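Local coordinates for protein thermospermine synthase (Medicago truncatula, PDB 6BQ6) that probably transfers an aminopropyl group from decarboxylated S-adenosylmethionine to spermidine, giving the tetraamine thermospermine and methylthioadenosine, at residues 87-91 with 257-261; 95-99 with 175-179; 106-111 with 129-133; 162-166 with 192-196; 178-184 with 214-220. The contacts are given in a common frame with arbitrary orientation. Residue numbers count along the deposited sequence, not the author numbering.

Contact 1. Residues 87-91 with 257-261; sequences YHECL and IWGWV. With TER (N-(3-amino-propyl)-N-(5-aminopropyl)-1,4-diaminobutane), chain F.
Tyr87 and Trp258 line the thermospermine pocket where helix 84-98 packs on strand 256-264 of the Rossmann-like sheet, and Trp260 extends the aromatic cluster behind them toward the helix. Residues 87-91 are regular helix (Leu91 N to Tyr87 O, 2.9 Å) and 257-261 are extended. The axes run at -25° and 9.4 Å, with Tyr87 CA 8.0 Å from Trp258 CA and Leu91 CA 6.6 Å from Trp260 CA. Tyr87 (chi1 t) presents its edge to the face of the Trp258 five-membered ring in an offset edge-to-face pair, centroids 5.7 Å apart, planes at 64°; it meets Trp260 obliquely, Tyr87 CE1 3.6 Å from Trp260 NE1. The Tyr87 hydroxyl is hydrogen-bonded to Asp181, and Trp258 NE1 to Gln217 OE1. Ligand C8 is 3.6 Å from Trp258 CZ2 and C6 3.7 Å from Tyr87 OH. Trp260 (chi1 m) puts CD1 3.7 Å from Leu91 CD1. Cys90 CB makes a CH-pi contact over the six-membered ring of Trp260, 3.5 Å from the centroid.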
# COMPACT_ATOMS: atom_id res chain seq x y z
N TYR B 87 -0.46 10.50 -25.30
CA TYR B 87 -0.81 11.79 -24.79
C TYR B 87 -0.23 12.86 -25.76
O TYR B 87 -0.90 13.82 -26.08
CB TYR B 87 -0.23 11.97 -23.36
CG TYR B 87 -0.35 13.37 -22.87
CD1 TYR B 87 -1.48 13.81 -22.17
CD2 TYR B 87 0.67 14.29 -23.07
CE1 TYR B 87 -1.58 15.13 -21.73
CE2 TYR B 87 0.57 15.59 -22.66
CZ TYR B 87 -0.55 16.00 -21.98
OH TYR B 87 -0.63 17.32 -21.54
N HIS B 88 1.02 12.68 -26.17
CA HIS B 88 1.63 13.74 -26.95
C HIS B 88 1.14 13.79 -28.39
O HIS B 88 1.00 14.88 -28.94
CB HIS B 88 3.14 13.67 -26.83
CG HIS B 88 3.61 14.00 -25.46
ND1 HIS B 88 4.01 13.05 -24.54
CD2 HIS B 88 3.61 15.19 -24.79
CE1 HIS B 88 4.30 13.65 -23.39
NE2 HIS B 88 4.08 14.95 -23.53
N GLU B 89 0.85 12.66 -29.00
CA GLU B 89 0.21 12.68 -30.33
C GLU B 89 -1.19 13.27 -30.28
O GLU B 89 -1.54 14.08 -31.14
CB GLU B 89 0.14 11.31 -30.95
CG GLU B 89 1.47 10.79 -31.48
CD GLU B 89 1.34 9.49 -32.24
OE1 GLU B 89 0.20 9.08 -32.63
OE2 GLU B 89 2.40 8.85 -32.50
N CYS B 90 -1.97 12.90 -29.27
CA CYS B 90 -3.32 13.48 -29.09
C CYS B 90 -3.30 14.97 -28.80
O CYS B 90 -4.16 15.69 -29.32
CB CYS B 90 -4.13 12.78 -28.03
SG CYS B 90 -4.64 11.11 -28.51
N LEU B 91 -2.35 15.42 -28.00
CA LEU B 91 -2.23 16.83 -27.65
C LEU B 91 -1.89 17.68 -28.86
O LEU B 91 -2.40 18.77 -29.02
CB LEU B 91 -1.16 17.07 -26.61
CG LEU B 91 -0.77 18.52 -26.18
CD1 LEU B 91 -1.99 19.21 -25.56
CD2 LEU B 91 0.40 18.52 -25.27
N ILE B 257 -9.17 7.65 -18.83
CA ILE B 257 -9.32 8.35 -20.08
C ILE B 257 -8.79 9.78 -19.77
O ILE B 257 -9.10 10.34 -18.72
CB ILE B 257 -10.78 8.40 -20.52
CG1 ILE B 257 -11.36 7.00 -20.70
CG2 ILE B 257 -10.93 9.17 -21.80
CD1 ILE B 257 -10.67 6.19 -21.75
N TRP B 258 -8.01 10.33 -20.67
CA TRP B 258 -7.58 11.71 -20.59
C TRP B 258 -8.22 12.57 -21.68
O TRP B 258 -8.56 12.07 -22.77
CB TRP B 258 -6.04 11.76 -20.72
CG TRP B 258 -5.49 12.86 -19.94
CD1 TRP B 258 -5.08 14.12 -20.37
CD2 TRP B 258 -5.39 12.87 -18.52
NE1 TRP B 258 -4.70 14.87 -19.27
CE2 TRP B 258 -4.91 14.15 -18.14
CE3 TRP B 258 -5.69 11.94 -17.52
CZ2 TRP B 258 -4.68 14.46 -16.78
CZ3 TRP B 258 -5.52 12.31 -16.18
CH2 TRP B 258 -5.03 13.53 -15.85
N GLY B 259 -8.31 13.87 -21.44
CA GLY B 259 -8.97 14.75 -22.37
C GLY B 259 -8.12 15.90 -22.87
O GLY B 259 -7.15 16.31 -22.23
N TRP B 260 -8.58 16.42 -23.99
CA TRP B 260 -8.02 17.63 -24.61
C TRP B 260 -9.14 18.38 -25.24
O TRP B 260 -10.22 17.82 -25.54
CB TRP B 260 -7.01 17.26 -25.73
CG TRP B 260 -5.92 16.37 -25.25
CD1 TRP B 260 -4.67 16.74 -24.75
CD2 TRP B 260 -5.92 14.95 -25.22
NE1 TRP B 260 -3.95 15.65 -24.40
CE2 TRP B 260 -4.70 14.53 -24.63
CE3 TRP B 260 -6.85 13.96 -25.58
CZ2 TRP B 260 -4.40 13.20 -24.44
CZ3 TRP B 260 -6.52 12.66 -25.38
CH2 TRP B 260 -5.33 12.29 -24.79
N VAL B 261 -8.93 19.67 -25.45
CA VAL B 261 -9.92 20.47 -26.13
C VAL B 261 -9.25 21.35 -27.18
O VAL B 261 -8.33 22.11 -26.84
CB VAL B 261 -10.68 21.36 -25.14
CG1 VAL B 261 -11.78 22.16 -25.85
CG2 VAL B 261 -11.30 20.55 -23.98
N1 TER F . 3.83 20.35 -16.30
C2 TER F . 3.86 19.69 -17.60
C3 TER F . 2.44 19.37 -18.04
C4 TER F . 1.78 18.29 -17.22
N5 TER F . 0.55 17.85 -17.85
C6 TER F . 0.34 16.45 -18.12
C7 TER F . -1.12 16.06 -17.95
C8 TER F . -1.21 14.57 -17.68
N9 TER F . -1.10 14.25 -16.28
C10 TER F . -1.14 12.86 -15.90
C11 TER F . -1.69 12.60 -14.51
C12 TER F . -1.98 11.10 -14.40
C13 TER F . -2.21 10.63 -12.97
N14 TER F . -2.97 11.60 -12.21

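Contact 2. Residues 95-99 with 175-179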
# COMPACT_ATOMS: atom_id res chain seq x y z
N ALA B 95 -4.70 19.50 -33.56
CA ALA B 95 -4.61 20.95 -33.78
C ALA B 95 -3.88 21.30 -35.04
O ALA B 95 -4.39 22.04 -35.89
CB ALA B 95 -3.99 21.64 -32.59
N LEU B 96 -2.69 20.77 -35.21
CA LEU B 96 -1.88 21.20 -36.38
C LEU B 96 -2.50 20.71 -37.69
O LEU B 96 -2.48 21.41 -38.71
CB LEU B 96 -0.45 20.76 -36.29
CG LEU B 96 0.47 21.74 -35.53
CD1 LEU B 96 0.13 21.86 -34.05
CD2 LEU B 96 1.91 21.35 -35.74
N LEU B 97 -3.09 19.52 -37.66
CA LEU B 97 -3.71 19.00 -38.86
C LEU B 97 -4.96 19.76 -39.30
O LEU B 97 -5.26 19.77 -40.47
CB LEU B 97 -4.03 17.50 -38.70
CG LEU B 97 -2.81 16.59 -38.56
CD1 LEU B 97 -3.20 15.22 -38.05
CD2 LEU B 97 -2.06 16.47 -39.90
N HIS B 98 -5.69 20.36 -38.38
CA HIS B 98 -6.85 21.12 -38.72
C HIS B 98 -6.46 22.48 -39.24
O HIS B 98 -7.31 23.14 -39.86
CB HIS B 98 -7.78 21.25 -37.54
CG HIS B 98 -8.66 20.04 -37.30
ND1 HIS B 98 -8.21 18.92 -36.65
CD2 HIS B 98 -9.94 19.77 -37.66
CE1 HIS B 98 -9.18 18.01 -36.61
NE2 HIS B 98 -10.25 18.51 -37.19
N HIS B 99 -5.22 22.88 -39.00
CA HIS B 99 -4.71 24.16 -39.48
C HIS B 99 -4.28 24.04 -40.95
O HIS B 99 -3.74 23.00 -41.37
CB HIS B 99 -3.52 24.57 -38.64
CG HIS B 99 -3.24 26.02 -38.75
ND1 HIS B 99 -2.54 26.54 -39.81
CD2 HIS B 99 -3.62 27.07 -37.99
CE1 HIS B 99 -2.48 27.86 -39.70
NE2 HIS B 99 -3.14 28.21 -38.61
N TYR B 175 0.84 33.46 -33.14
CA TYR B 175 1.14 32.07 -33.44
C TYR B 175 -0.02 31.42 -34.15
O TYR B 175 -1.21 31.73 -33.88
CB TYR B 175 1.38 31.30 -32.10
CG TYR B 175 2.59 31.83 -31.42
CD1 TYR B 175 3.84 31.37 -31.79
CD2 TYR B 175 2.49 32.83 -30.46
CE1 TYR B 175 4.99 31.86 -31.19
CE2 TYR B 175 3.65 33.35 -29.89
CZ TYR B 175 4.88 32.85 -30.26
OH TYR B 175 6.00 33.38 -29.66
N ASP B 176 0.31 30.46 -35.03
CA ASP B 176 -0.70 29.63 -35.69
C ASP B 176 -1.38 28.66 -34.76
O ASP B 176 -2.59 28.43 -34.87
CB ASP B 176 -0.06 28.88 -36.86
CG ASP B 176 0.49 29.84 -37.92
OD1 ASP B 176 -0.29 30.70 -38.36
OD2 ASP B 176 1.67 29.70 -38.28
N VAL B 177 -0.63 28.09 -33.83
CA VAL B 177 -1.23 27.19 -32.82
C VAL B 177 -0.59 27.56 -31.49
O VAL B 177 0.60 27.88 -31.44
CB VAL B 177 -0.98 25.67 -33.14
CG1 VAL B 177 -1.61 24.78 -32.11
CG2 VAL B 177 -1.55 25.29 -34.49
N ILE B 178 -1.39 27.55 -30.42
CA ILE B 178 -0.85 27.66 -29.05
C ILE B 178 -1.34 26.39 -28.34
O ILE B 178 -2.53 25.97 -28.43
CB ILE B 178 -1.34 28.93 -28.34
CG1 ILE B 178 -0.75 30.14 -29.05
CG2 ILE B 178 -0.90 28.95 -26.88
CD1 ILE B 178 -1.34 31.47 -28.61
N VAL B 179 -0.42 25.78 -27.62
CA VAL B 179 -0.60 24.48 -27.00
C VAL B 179 -0.51 24.64 -25.47
O VAL B 179 0.53 25.09 -24.95
CB VAL B 179 0.46 23.48 -27.46
CG1 VAL B 179 0.24 22.12 -26.74
CG2 VAL B 179 0.40 23.30 -28.99
O HOH W 1 -2.99 30.78 -37.87
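Here the C-terminal end of helix 84-98 is laid against strand 175-181 of the Rossmann-like sheet, a helix-on-sheet contact made entirely of buried residues. The apolar part centres on Val177, whose CA-to-CB bond points toward the helix. Its CG1 lies 4.0 Å from Ala95 CB and its CG2 3.8 Å from Leu96 CD1; Leu96 CD1 rests against both methyls of the valine, while Ala95 CB is nearest CG1. The CA atoms of Leu96 and Val177 are 7.0 Å apart. Val105, on the neighbouring strand 104-107, also packs on Val177, while Ala95 reaches Ile213 and Val215 on the other adjoining strand, 212-220.

Polar contacts take over where the helix gives way to loop and the strand turns its corner at Asp176. No direct hydrogen bond joins the two segments. The His99 ring instead packs beside Asp176, its CD2 3.6 Å from Asp176 O and its NE2 3.6 Å from Asp176 CB. Each polar side chain also has a backbone partner nearby: His99 ND1 is hydrogen-bonded to Met101 N, and Asp176 OD2 to the amides of Lys103 and Asn104. Met101 and Lys103 lie in the connection between helix 84-98 and strand 104-107, which Asn104 begins. Between the two side chains a water bridges the segments, 2.7 Å from His99 NE2 and donating to Asp176 OD1 at 2.7 Å.

Contact 3. Residues 106-111 with 129-133; sequences FIMGGG and VMCDI
Three backbone hydrogen bonds pair the segments in parallel: Ile107 N to Val129 O (2.7 Å), Cys131 N to Ile107 O (2.9 Å) and Gly109 N to Cys131 O (2.7 Å). Phe106, Ile107 and Met108 stand opposite Val129, Met130 and Cys131 (Phe106 CA to Val129 CA 4.8 Å, Met108 CA to Cys131 CA 5.3 Å). Gly109, Gly110 and Gly111 then turn the chain at positive phi (93°, 82°, 86°). A CB on Gly111 would clash with Asp132 OD2, 3.5 Å from Gly111 CA; Met130 SD is 3.6 Å from Gly111 N. These are the two strands of a Rossmann-type beta-alpha-beta unit, with a glycine-rich turn leading to helix 114-120 and an acidic residue, Asp132, near the end of the second strand. Asp132 binds adenosine in a crystal structure of this enzyme; Gly110 touches thermospermine. Asp132 OD1 (chi1 t) is hydrogen-bonded to Asp134 N. On one face Phe106 (chi1 t) packs CZ 3.4 Å from Cys131 CB; on the other, Ile107 CD1 lies 4.2 Å from Met130 CB.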
# COMPACT_ATOMS: atom_id res chain seq x y z
N PHE B 106 3.46 28.13 -30.06
CA PHE B 106 3.87 28.45 -28.70
C PHE B 106 3.31 27.38 -27.75
O PHE B 106 2.13 27.08 -27.82
CB PHE B 106 3.27 29.81 -28.33
CG PHE B 106 3.73 30.35 -27.02
CD1 PHE B 106 3.05 30.08 -25.88
CD2 PHE B 106 4.79 31.26 -26.96
CE1 PHE B 106 3.46 30.58 -24.65
CE2 PHE B 106 5.20 31.82 -25.75
CZ PHE B 106 4.53 31.49 -24.59
N ILE B 107 4.19 26.81 -26.95
CA ILE B 107 3.78 25.84 -25.93
C ILE B 107 3.74 26.52 -24.56
O ILE B 107 4.77 27.02 -24.09
CB ILE B 107 4.71 24.65 -25.81
CG1 ILE B 107 4.97 23.97 -27.17
CG2 ILE B 107 4.06 23.64 -24.85
CD1 ILE B 107 6.20 23.08 -27.19
N MET B 108 2.57 26.54 -23.88
CA MET B 108 2.51 26.89 -22.48
C MET B 108 2.82 25.66 -21.67
O MET B 108 2.00 24.73 -21.64
CB MET B 108 1.12 27.43 -22.11
CG MET B 108 0.59 28.44 -23.09
SD MET B 108 -0.84 29.27 -22.38
CE MET B 108 -2.03 27.96 -22.22
N GLY B 109 3.99 25.62 -21.05
CA GLY B 109 4.46 24.47 -20.27
C GLY B 109 5.26 23.56 -21.14
O GLY B 109 6.18 23.97 -21.80
N GLY B 110 4.87 22.31 -21.17
CA GLY B 110 5.65 21.26 -21.83
C GLY B 110 6.75 20.80 -20.88
O GLY B 110 6.49 20.05 -19.87
N GLY B 111 7.96 21.25 -21.17
CA GLY B 111 9.11 21.02 -20.32
C GLY B 111 9.80 19.72 -20.57
O GLY B 111 10.99 19.65 -20.56
N VAL B 129 8.21 27.69 -29.78
CA VAL B 129 8.62 28.27 -28.52
C VAL B 129 8.04 27.46 -27.39
O VAL B 129 6.82 27.30 -27.36
CB VAL B 129 8.11 29.72 -28.38
CG1 VAL B 129 8.58 30.31 -27.05
CG2 VAL B 129 8.59 30.57 -29.51
N MET B 130 8.88 26.98 -26.47
CA MET B 130 8.47 26.20 -25.31
C MET B 130 8.65 27.12 -24.14
O MET B 130 9.79 27.53 -23.87
CB MET B 130 9.30 24.95 -25.11
CG MET B 130 8.90 24.09 -23.90
SD MET B 130 10.26 23.05 -23.28
CE MET B 130 10.71 22.30 -24.81
N CYS B 131 7.54 27.50 -23.50
CA CYS B 131 7.56 28.42 -22.39
C CYS B 131 7.13 27.76 -21.05
O CYS B 131 5.95 27.51 -20.83
CB CYS B 131 6.73 29.65 -22.72
SG CYS B 131 6.75 30.93 -21.43
N ASP B 132 8.12 27.43 -20.22
CA ASP B 132 7.92 26.64 -19.00
C ASP B 132 8.49 27.42 -17.87
O ASP B 132 9.50 28.09 -18.04
CB ASP B 132 8.59 25.25 -19.10
CG ASP B 132 8.09 24.25 -18.04
OD1 ASP B 132 8.39 24.36 -16.80
OD2 ASP B 132 7.35 23.31 -18.43
N ILE B 133 7.86 27.33 -16.71
CA ILE B 133 8.28 28.13 -15.59
C ILE B 133 9.46 27.51 -14.86
O ILE B 133 10.16 28.20 -14.17
CB ILE B 133 7.10 28.43 -14.67
CG1 ILE B 133 7.38 29.72 -13.92
CG2 ILE B 133 6.76 27.23 -13.78
CD1 ILE B 133 6.13 30.45 -13.47

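Contact 4. Residues 162-166 with 192-196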
# COMPACT_ATOMS: atom_id res chain seq x y z
N ASN B 162 9.69 31.26 -18.34
CA ASN B 162 8.79 32.33 -17.93
C ASN B 162 7.44 31.77 -17.67
O ASN B 162 7.11 30.62 -18.04
CB ASN B 162 8.76 33.46 -19.01
CG ASN B 162 8.37 34.85 -18.47
OD1 ASN B 162 8.25 35.05 -17.26
ND2 ASN B 162 8.17 35.81 -19.39
N ASP B 163 6.66 32.58 -16.97
CA ASP B 163 5.22 32.43 -16.88
C ASP B 163 4.65 32.68 -18.27
O ASP B 163 4.98 33.69 -18.87
CB ASP B 163 4.68 33.50 -15.95
CG ASP B 163 3.19 33.46 -15.85
OD1 ASP B 163 2.68 32.60 -15.12
OD2 ASP B 163 2.52 34.29 -16.48
N ALA B 164 3.82 31.78 -18.78
CA ALA B 164 3.29 31.90 -20.15
C ALA B 164 2.42 33.15 -20.34
O ALA B 164 2.43 33.74 -21.42
CB ALA B 164 2.53 30.64 -20.55
N LYS B 165 1.66 33.59 -19.31
CA LYS B 165 0.85 34.80 -19.45
C LYS B 165 1.73 36.00 -19.63
O LYS B 165 1.47 36.84 -20.50
CB LYS B 165 -0.12 35.02 -18.25
CG LYS B 165 -0.92 36.31 -18.32
CD LYS B 165 -1.85 36.45 -17.11
CE LYS B 165 -2.21 37.90 -16.80
NZ LYS B 165 -3.36 38.35 -17.60
N ALA B 166 2.75 36.12 -18.79
CA ALA B 166 3.71 37.21 -18.92
C ALA B 166 4.41 37.21 -20.24
O ALA B 166 4.57 38.27 -20.87
CB ALA B 166 4.74 37.11 -17.80
N TYR B 192 -3.46 28.07 -12.78
CA TYR B 192 -4.88 28.26 -12.81
C TYR B 192 -5.26 29.44 -13.72
O TYR B 192 -6.24 29.38 -14.47
CB TYR B 192 -5.43 28.51 -11.39
CG TYR B 192 -6.88 28.81 -11.42
CD1 TYR B 192 -7.33 30.12 -11.53
CD2 TYR B 192 -7.82 27.79 -11.38
CE1 TYR B 192 -8.67 30.43 -11.59
CE2 TYR B 192 -9.18 28.08 -11.41
CZ TYR B 192 -9.59 29.40 -11.53
OH TYR B 192 -10.89 29.71 -11.59
N LYS B 193 -4.48 30.50 -13.65
CA LYS B 193 -4.78 31.69 -14.44
C LYS B 193 -4.76 31.46 -15.95
O LYS B 193 -5.38 32.22 -16.70
CB LYS B 193 -3.89 32.85 -14.05
CG LYS B 193 -2.43 32.65 -14.37
CD LYS B 193 -1.67 33.85 -13.89
CE LYS B 193 -0.23 33.78 -14.34
NZ LYS B 193 0.57 32.97 -13.40
N LEU B 194 -4.05 30.42 -16.38
CA LEU B 194 -3.94 30.11 -17.79
C LEU B 194 -5.12 29.30 -18.33
O LEU B 194 -5.09 28.84 -19.48
CB LEU B 194 -2.63 29.41 -18.04
CG LEU B 194 -1.40 30.16 -17.52
CD1 LEU B 194 -0.10 29.33 -17.61
CD2 LEU B 194 -1.17 31.46 -18.18
N TYR B 195 -6.16 29.12 -17.51
CA TYR B 195 -7.38 28.43 -17.90
C TYR B 195 -8.61 29.34 -17.74
O TYR B 195 -9.73 28.89 -17.91
CB TYR B 195 -7.56 27.17 -17.04
CG TYR B 195 -6.55 26.09 -17.23
CD1 TYR B 195 -5.39 26.05 -16.49
CD2 TYR B 195 -6.80 25.06 -18.11
CE1 TYR B 195 -4.47 25.01 -16.65
CE2 TYR B 195 -5.88 24.05 -18.29
CZ TYR B 195 -4.75 24.00 -17.54
OH TYR B 195 -3.90 22.97 -17.74
N THR B 196 -8.41 30.62 -17.43
CA THR B 196 -9.57 31.46 -17.22
C THR B 196 -10.11 32.07 -18.52
O THR B 196 -9.35 32.29 -19.50
CB THR B 196 -9.28 32.59 -16.22
OG1 THR B 196 -8.22 33.40 -16.72
CG2 THR B 196 -8.86 32.04 -14.89
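Leu194 projects its branched end into the first turn of helix 164-169, with CD2 3.7 Å from Lys165 CB and CD1 4.2 Å from Ala164 CB. This apolar wedge joins the N-terminus of helix 164-169, which follows strand 157-161, to the 3-10 turn 192-194 that precedes helix 197-204, at the C-terminal edge of the parallel strands, where cofactors bind in Rossmann-like folds. Leu194 also packs on Leu182 and on Phe199 of helix 197-204.

Beside Leu194, Lys193 sends its side chain toward Asp163, bending at chi1 (p) and chi4 (m), and passes Lys165 with its CE 4.1 Å from Lys165 CB. The two lysines direct their charges to different acids: Lys165 NZ forms a salt bridge with Glu169, whereas Lys193 pairs with Asp163 and adds a weak hydrogen bond to Pro190 O. Asp163 has two roles. It occupies the N-cap of helix 164-169, where its OD2 accepts from Ala166 N at 3.0 Å, and its other carboxylate oxygen serves the lysine.

Asp163 and Ala164 bind adenosine in a crystal structure of this enzyme, as do Pro190 and Cys191 just ahead of the 3-10 turn. The contact therefore probably helps to hold two sides of the nucleoside site together, although no nucleoside occupies it here. The direct polar link is the salt bridge from Lys193 NZ to Asp163 OD1, 2.7 Å.

Contact 5. Residues 178-184 with 214-220. With TER (N-(3-amino-propyl)-N-(5-aminopropyl)-1,4-diaminobutane), chain F.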
# COMPACT_ATOMS: atom_id res chain seq x y z
N ILE B 178 -1.39 27.55 -30.42
CA ILE B 178 -0.85 27.66 -29.05
C ILE B 178 -1.34 26.39 -28.34
O ILE B 178 -2.53 25.97 -28.43
CB ILE B 178 -1.34 28.93 -28.34
CG1 ILE B 178 -0.75 30.14 -29.05
CG2 ILE B 178 -0.90 28.95 -26.88
CD1 ILE B 178 -1.34 31.47 -28.61
N VAL B 179 -0.42 25.78 -27.62
CA VAL B 179 -0.60 24.48 -27.00
C VAL B 179 -0.51 24.64 -25.47
O VAL B 179 0.53 25.09 -24.95
CB VAL B 179 0.46 23.48 -27.46
CG1 VAL B 179 0.24 22.12 -26.74
CG2 VAL B 179 0.40 23.30 -28.99
N GLY B 180 -1.58 24.31 -24.76
CA GLY B 180 -1.57 24.25 -23.31
C GLY B 180 -1.15 22.87 -22.85
O GLY B 180 -1.92 21.92 -22.97
N ASP B 181 0.05 22.79 -22.28
CA ASP B 181 0.55 21.56 -21.71
C ASP B 181 0.97 21.83 -20.26
O ASP B 181 2.08 21.62 -19.88
CB ASP B 181 1.70 21.06 -22.54
CG ASP B 181 2.07 19.63 -22.25
OD1 ASP B 181 1.37 18.93 -21.52
OD2 ASP B 181 3.13 19.21 -22.75
N LEU B 182 -0.01 22.27 -19.47
CA LEU B 182 0.18 22.64 -18.08
C LEU B 182 -0.49 21.65 -17.15
O LEU B 182 -1.31 20.81 -17.58
CB LEU B 182 -0.46 24.01 -17.81
CG LEU B 182 0.06 25.10 -18.73
CD1 LEU B 182 -1.00 26.20 -18.78
CD2 LEU B 182 1.38 25.65 -18.25
N ALA B 183 -0.16 21.77 -15.85
CA ALA B 183 -0.91 21.04 -14.81
C ALA B 183 -2.40 21.41 -14.87
O ALA B 183 -2.75 22.46 -15.33
CB ALA B 183 -0.33 21.40 -13.46
N ASP B 184 -3.26 20.49 -14.44
CA ASP B 184 -4.68 20.74 -14.31
C ASP B 184 -4.94 21.99 -13.47
O ASP B 184 -4.22 22.23 -12.51
CB ASP B 184 -5.41 19.56 -13.64
CG ASP B 184 -5.36 18.29 -14.46
OD1 ASP B 184 -4.91 18.34 -15.64
OD2 ASP B 184 -5.77 17.23 -13.91
N PHE B 214 -6.18 26.92 -30.76
CA PHE B 214 -5.70 26.66 -29.41
C PHE B 214 -6.03 25.17 -29.12
O PHE B 214 -7.14 24.70 -29.45
CB PHE B 214 -6.39 27.58 -28.41
CG PHE B 214 -6.01 27.32 -26.98
CD1 PHE B 214 -4.67 27.44 -26.55
CD2 PHE B 214 -6.99 26.91 -26.02
CE1 PHE B 214 -4.30 27.20 -25.23
CE2 PHE B 214 -6.60 26.65 -24.71
CZ PHE B 214 -5.28 26.81 -24.30
N VAL B 215 -5.12 24.50 -28.44
CA VAL B 215 -5.43 23.19 -27.85
C VAL B 215 -4.86 23.17 -26.43
O VAL B 215 -3.74 23.66 -26.19
CB VAL B 215 -4.91 22.00 -28.69
CG1 VAL B 215 -3.41 22.08 -28.92
CG2 VAL B 215 -5.30 20.65 -28.06
N THR B 216 -5.61 22.60 -25.50
CA THR B 216 -5.10 22.38 -24.17
C THR B 216 -5.36 20.93 -23.78
O THR B 216 -6.45 20.40 -24.03
CB THR B 216 -5.67 23.38 -23.12
OG1 THR B 216 -5.05 23.12 -21.85
CG2 THR B 216 -7.17 23.28 -23.00
N GLN B 217 -4.45 20.36 -22.99
CA GLN B 217 -4.79 19.22 -22.19
C GLN B 217 -5.90 19.65 -21.21
O GLN B 217 -5.98 20.79 -20.76
CB GLN B 217 -3.58 18.64 -21.52
CG GLN B 217 -3.12 19.32 -20.22
CD GLN B 217 -3.87 18.80 -19.01
OE1 GLN B 217 -4.40 17.70 -19.02
NE2 GLN B 217 -4.00 19.63 -18.01
N ALA B 218 -6.79 18.72 -20.91
CA ALA B 218 -8.01 19.07 -20.15
C ALA B 218 -8.38 18.05 -19.07
O ALA B 218 -9.55 17.96 -18.69
CB ALA B 218 -9.11 19.34 -21.12
N GLY B 219 -7.39 17.37 -18.53
CA GLY B 219 -7.52 16.54 -17.40
C GLY B 219 -8.18 15.23 -17.64
O GLY B 219 -8.40 14.82 -18.78
N PRO B 220 -8.55 14.59 -16.54
CA PRO B 220 -9.27 13.34 -16.67
C PRO B 220 -10.54 13.50 -17.47
O PRO B 220 -11.28 14.48 -17.35
CB PRO B 220 -9.56 12.96 -15.22
CG PRO B 220 -8.53 13.65 -14.41
CD PRO B 220 -8.35 14.95 -15.12
N1 TER F . 3.83 20.35 -16.30
C2 TER F . 3.86 19.69 -17.60
C3 TER F . 2.44 19.37 -18.04
C4 TER F . 1.78 18.29 -17.22
N5 TER F . 0.55 17.85 -17.85
C6 TER F . 0.34 16.45 -18.12
C7 TER F . -1.12 16.06 -17.95
C8 TER F . -1.21 14.57 -17.68
N9 TER F . -1.10 14.25 -16.28
C10 TER F . -1.14 12.86 -15.90
C11 TER F . -1.69 12.60 -14.51
C12 TER F . -1.98 11.10 -14.40
C13 TER F . -2.21 10.63 -12.97
N14 TER F . -2.97 11.60 -12.21
O HOH W 2 -2.71 22.92 -20.19
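Gln217 folds its side chain back over the loop beyond strand 175-181, with chi1 and chi2 both p. Its NE2 donates to Asp184 OD1 at 2.8 Å and more weakly to Leu182 O at 3.0 Å, while its OE1 accepts from Gly219 N at 3.0 Å and from Trp258 NE1. Gln217 OE1 lies 3.8 Å from C7 of thermospermine. Asp184 (chi1 m) brings OD2 to 3.6 Å from Pro220 CD. The CA-to-CB bond of Asp181 (chi1 t) points away from strand 212-220; its carboxylate is hydrogen-bonded to Tyr87 and Thr115, and its backbone O is 2.9 Å from C3 of thermospermine. Asp181 is the predicted proton acceptor, at the C-terminal end of a central parallel strand of the Rossmann-like sheet. The strands pair through Val215 N to Ile178 O (3.0 Å), Gly180 N to Val215 O (2.7 Å) and Gln217 N to Gly180 O (3.0 Å). A CB on Gly180 would clash with Thr216 OG1. Thr216 (chi1 t) donates from OG1 to Gln217 O at 2.7 Å and accepts from a water that bridges to Leu182 N. Phe214 CD1 (chi1 t) lies 4.1 Å from Ile178 CB. On the other face Val179 CG2 meets Val215 CG1 at 4.0 Å.

How the contacts relate
All five contacts belong to the Rossmann-like catalytic domain. Contacts 3 and 5 pair neighbouring strands of its seven-stranded sheet, in which strands 127-132, 104-107, 175-181, 212-220 and 256-264 lie side by side. Helix 84-98 crosses one face of this sheet, entering contact 1 and, about 14 Å away between centres, contact 2. Along the chain, contact 1 spans the rest, with 165 residues between its segments; contact 2 encloses contact 3, and contact 4 crosses both contact 2 and contact 5. Contacts 1 and 5, centred 8 Å apart, both touch thermospermine. Contacts 3 and 4, 11 Å apart, hold adenosine-binding residues. The two sites adjoin at the C-terminal ends of the parallel strands, consistent with aminopropyl transfer between them.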